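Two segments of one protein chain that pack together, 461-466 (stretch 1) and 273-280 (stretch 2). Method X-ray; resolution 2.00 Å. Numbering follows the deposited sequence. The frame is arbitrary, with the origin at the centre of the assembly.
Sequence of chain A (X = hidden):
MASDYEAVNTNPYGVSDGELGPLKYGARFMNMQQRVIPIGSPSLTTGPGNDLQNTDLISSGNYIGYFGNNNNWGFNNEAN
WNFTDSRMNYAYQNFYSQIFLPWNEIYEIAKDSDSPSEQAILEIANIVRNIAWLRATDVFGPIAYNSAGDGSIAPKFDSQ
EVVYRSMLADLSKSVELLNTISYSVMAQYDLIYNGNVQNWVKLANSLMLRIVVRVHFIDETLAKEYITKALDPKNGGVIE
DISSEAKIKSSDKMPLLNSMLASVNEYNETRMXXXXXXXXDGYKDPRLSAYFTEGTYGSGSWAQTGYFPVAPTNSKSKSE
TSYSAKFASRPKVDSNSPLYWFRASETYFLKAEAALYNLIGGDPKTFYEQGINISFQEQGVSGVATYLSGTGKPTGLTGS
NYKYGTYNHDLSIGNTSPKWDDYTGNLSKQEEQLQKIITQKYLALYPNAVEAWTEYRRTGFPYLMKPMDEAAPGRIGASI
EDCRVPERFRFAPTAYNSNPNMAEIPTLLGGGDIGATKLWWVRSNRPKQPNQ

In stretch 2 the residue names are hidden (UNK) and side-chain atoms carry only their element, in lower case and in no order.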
# COMPACT_ATOMS: atom_id res chain seq x y z
N PHE A 461 -2.03 6.05 -12.44
CA PHE A 461 -2.38 7.22 -11.63
C PHE A 461 -2.05 7.05 -10.15
O PHE A 461 -2.04 5.94 -9.62
CB PHE A 461 -3.88 7.52 -11.76
CG PHE A 461 -4.35 7.68 -13.18
CD1 PHE A 461 -3.69 8.52 -14.07
CD2 PHE A 461 -5.50 7.03 -13.61
CE1 PHE A 461 -4.16 8.70 -15.37
CE2 PHE A 461 -5.99 7.20 -14.90
CZ PHE A 461 -5.31 8.04 -15.79
N PRO A 462 -1.74 8.15 -9.46
CA PRO A 462 -1.70 9.51 -10.03
C PRO A 462 -0.35 9.71 -10.71
O PRO A 462 0.55 8.88 -10.57
CB PRO A 462 -1.86 10.39 -8.79
CG PRO A 462 -1.09 9.61 -7.76
CD PRO A 462 -1.55 8.19 -8.00
N TYR A 463 -0.20 10.80 -11.46
CA TYR A 463 1.08 11.07 -12.10
C TYR A 463 2.05 11.36 -10.96
O TYR A 463 1.68 11.98 -9.96
CB TYR A 463 0.97 12.28 -13.04
CG TYR A 463 0.12 12.03 -14.27
CD1 TYR A 463 -0.03 10.74 -14.79
CD2 TYR A 463 -0.51 13.08 -14.93
CE1 TYR A 463 -0.79 10.51 -15.94
CE2 TYR A 463 -1.26 12.86 -16.09
CZ TYR A 463 -1.40 11.57 -16.58
OH TYR A 463 -2.14 11.36 -17.71
N LEU A 464 3.29 10.91 -11.11
CA LEU A 464 4.28 11.07 -10.06
C LEU A 464 5.48 11.93 -10.44
O LEU A 464 5.78 12.11 -11.62
CB LEU A 464 4.82 9.70 -9.64
CG LEU A 464 3.81 8.58 -9.41
CD1 LEU A 464 4.55 7.25 -9.32
CD2 LEU A 464 3.01 8.85 -8.16
N MSE A 465 6.14 12.45 -9.42
CA MSE A 465 7.36 13.23 -9.62
C MSE A 465 8.34 12.17 -10.10
O MSE A 465 8.36 11.06 -9.55
CB MSE A 465 7.84 13.82 -8.28
CG MSE A 465 6.94 14.90 -7.69
SE MSE A 465 7.30 16.65 -8.43
CE MSE A 465 6.20 17.72 -7.25
N LYS A 466 9.13 12.48 -11.12
CA LYS A 466 10.08 11.51 -11.65
C LYS A 466 11.23 11.27 -10.69
O LYS A 466 11.58 12.13 -9.89
CB LYS A 466 10.64 12.03 -12.98
CG LYS A 466 11.48 13.28 -12.83
CD LYS A 466 11.87 13.89 -14.16
CE LYS A 466 12.65 15.18 -13.95
NZ LYS A 466 12.37 16.17 -15.03
N UNK A 273 7.42 13.18 0.96
CA UNK A 273 7.71 13.02 -0.45
C UNK A 273 7.23 14.16 -1.33
O UNK A 273 6.24 14.82 -1.01
N UNK A 274 7.91 14.37 -2.45
CA UNK A 274 7.58 15.45 -3.37
C UNK A 274 6.22 15.28 -4.04
O UNK A 274 5.46 16.24 -4.16
c UNK A 274 8.66 15.58 -4.44
N UNK A 275 5.92 14.07 -4.48
CA UNK A 275 4.65 13.82 -5.14
C UNK A 275 3.44 14.15 -4.26
O UNK A 275 2.58 14.94 -4.65
o UNK A 275 5.64 12.04 -6.46
c UNK A 275 3.23 12.14 -6.35
c UNK A 275 4.54 12.36 -5.60
N UNK A 276 3.38 13.57 -3.07
CA UNK A 276 2.24 13.84 -2.22
C UNK A 276 2.20 15.32 -1.82
O UNK A 276 1.13 15.91 -1.70
c UNK A 276 0.67 12.00 0.83
c UNK A 276 2.22 12.92 -0.97
c UNK A 276 3.36 13.26 -0.02
c UNK A 276 0.86 13.02 -0.28
N UNK A 277 3.37 15.93 -1.64
CA UNK A 277 3.40 17.35 -1.29
C UNK A 277 2.79 18.17 -2.42
O UNK A 277 2.00 19.07 -2.19
n UNK A 277 4.68 21.49 -0.43
c UNK A 277 5.81 22.34 -3.84
c UNK A 277 4.55 20.18 -0.03
c UNK A 277 5.11 21.52 -1.73
c UNK A 277 5.27 20.18 -2.15
c UNK A 277 5.38 22.61 -2.57
c UNK A 277 5.98 21.02 -4.30
c UNK A 277 5.71 19.94 -3.46
c UNK A 277 4.90 19.34 -1.05
c UNK A 277 4.83 17.84 -1.05
N UNK A 278 3.19 17.84 -3.65
CA UNK A 278 2.68 18.56 -4.81
C UNK A 278 1.17 18.59 -4.89
O UNK A 278 0.58 19.64 -5.17
N UNK A 279 0.54 17.44 -4.65
CA UNK A 279 -0.91 17.37 -4.68
C UNK A 279 -1.54 18.12 -3.50
O UNK A 279 -2.44 18.93 -3.68
c UNK A 279 0.09 13.72 -7.45
c UNK A 279 -0.75 14.03 -8.51
c UNK A 279 -1.38 15.91 -4.68
c UNK A 279 -1.80 14.92 -8.34
c UNK A 279 -0.13 14.31 -6.20
o UNK A 279 -0.52 13.47 -9.76
c UNK A 279 -1.18 15.21 -6.01
c UNK A 279 -2.00 15.50 -7.09
N UNK A 280 -1.05 17.85 -2.29
CA UNK A 280 -1.60 18.50 -1.10
C UNK A 280 -1.51 20.01 -1.19
O UNK A 280 -2.46 20.71 -0.85
c UNK A 280 -1.02 16.50 0.45
c UNK A 280 -2.49 16.18 0.71
c UNK A 280 -0.87 18.00 0.15
c UNK A 280 -0.17 16.12 1.66
O HOH W 1 7.40 9.94 -7.07

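Position 273 has no side-chain atoms, and nothing of stretch 1 lies near it. It is a glycine, Gly273, and it occupies the N-cap position immediately before the helix; its O accepts a hydrogen bond from the N of position 277 at 3.1 Å, which begins the helical pattern.

At position 274 there is a single side-chain carbon, CB, which points toward stretch 1 and lies 3.7 Å from Met465 CG, while the backbone O lies 3.5 Å from the CE of the same selenomethionine. The lone carbon makes the residue Ala274. Its O is already engaged in the helix, accepting from the N of position 278 at 2.8 Å.

Position 275 has three side-chain atoms: a first carbon that bears one oxygen and one carbon. The oxygen sits 3.0 Å from the N of Met465, and the carbon arm faces Leu464. This beta-branched hydroxyl residue is Thr275. Its OG1 accepts a nearly straight hydrogen bond from Met465 N, with an angle of 165° at the hydrogen, and donates to a water at 2.8 Å from OG1. The same water donates to Met465 O, at 2.9 Å from that atom, so one hydroxyl serves both backbone polar groups of Met465, one directly and the other through water. Thr275 CG2 packs 3.8 Å from Leu464 CD2.

Four carbons, forked at the first and with one arm two carbons long, make up the side chain at position 276. This is Ile276; its CB points away from stretch 1, and the residue makes no contact there.

At position 277 one carbon leads into fused five- and six-membered rings containing eight carbons and one nitrogen. The ring system approaches stretch 1 with its edge, a carbon of the six-membered ring lying 4.4 Å from Met465 CE, a modest apolar contact. The fused rings identify Trp277, and the carbon nearest the methyl is CE3.

Position 278 again lacks a side chain, and its CA is 4.4 Å from Met465 CE. It is Gly278; a CB built in ideal geometry would come within 3.2 Å of that methyl, so the bare backbone leaves space for the end of the selenomethionine.

Position 279 shows one carbon and then a six-carbon ring bearing an oxygen, directed at Pro462 and Tyr463, with the ring oxygen 2.7 Å from Tyr463 O. It is Tyr279. Its OH donates a short hydrogen bond to Tyr463 O, which lies near the ring plane, and its CZ packs 3.8 Å from Pro462 CB.

The last position, 280, has four carbons forked at the second, the pattern of leucine. Leu280 is out of reach of stretch 1.

The contact thus joins an irregular segment to the first turns of a helix through side-chain hydroxyls and backbone groups. Thr275 and Tyr279, one helical turn apart, anchor Met465 N and Tyr463 O respectively. Beside the Thr275 bond, the Met465 side chain packs against Ala274, Trp277 and Gly278; at the other end of the contact Pro462, which follows a cis peptide bond, packs against Tyr279.

Stretch 2, residues 273-280: GATIWGYL
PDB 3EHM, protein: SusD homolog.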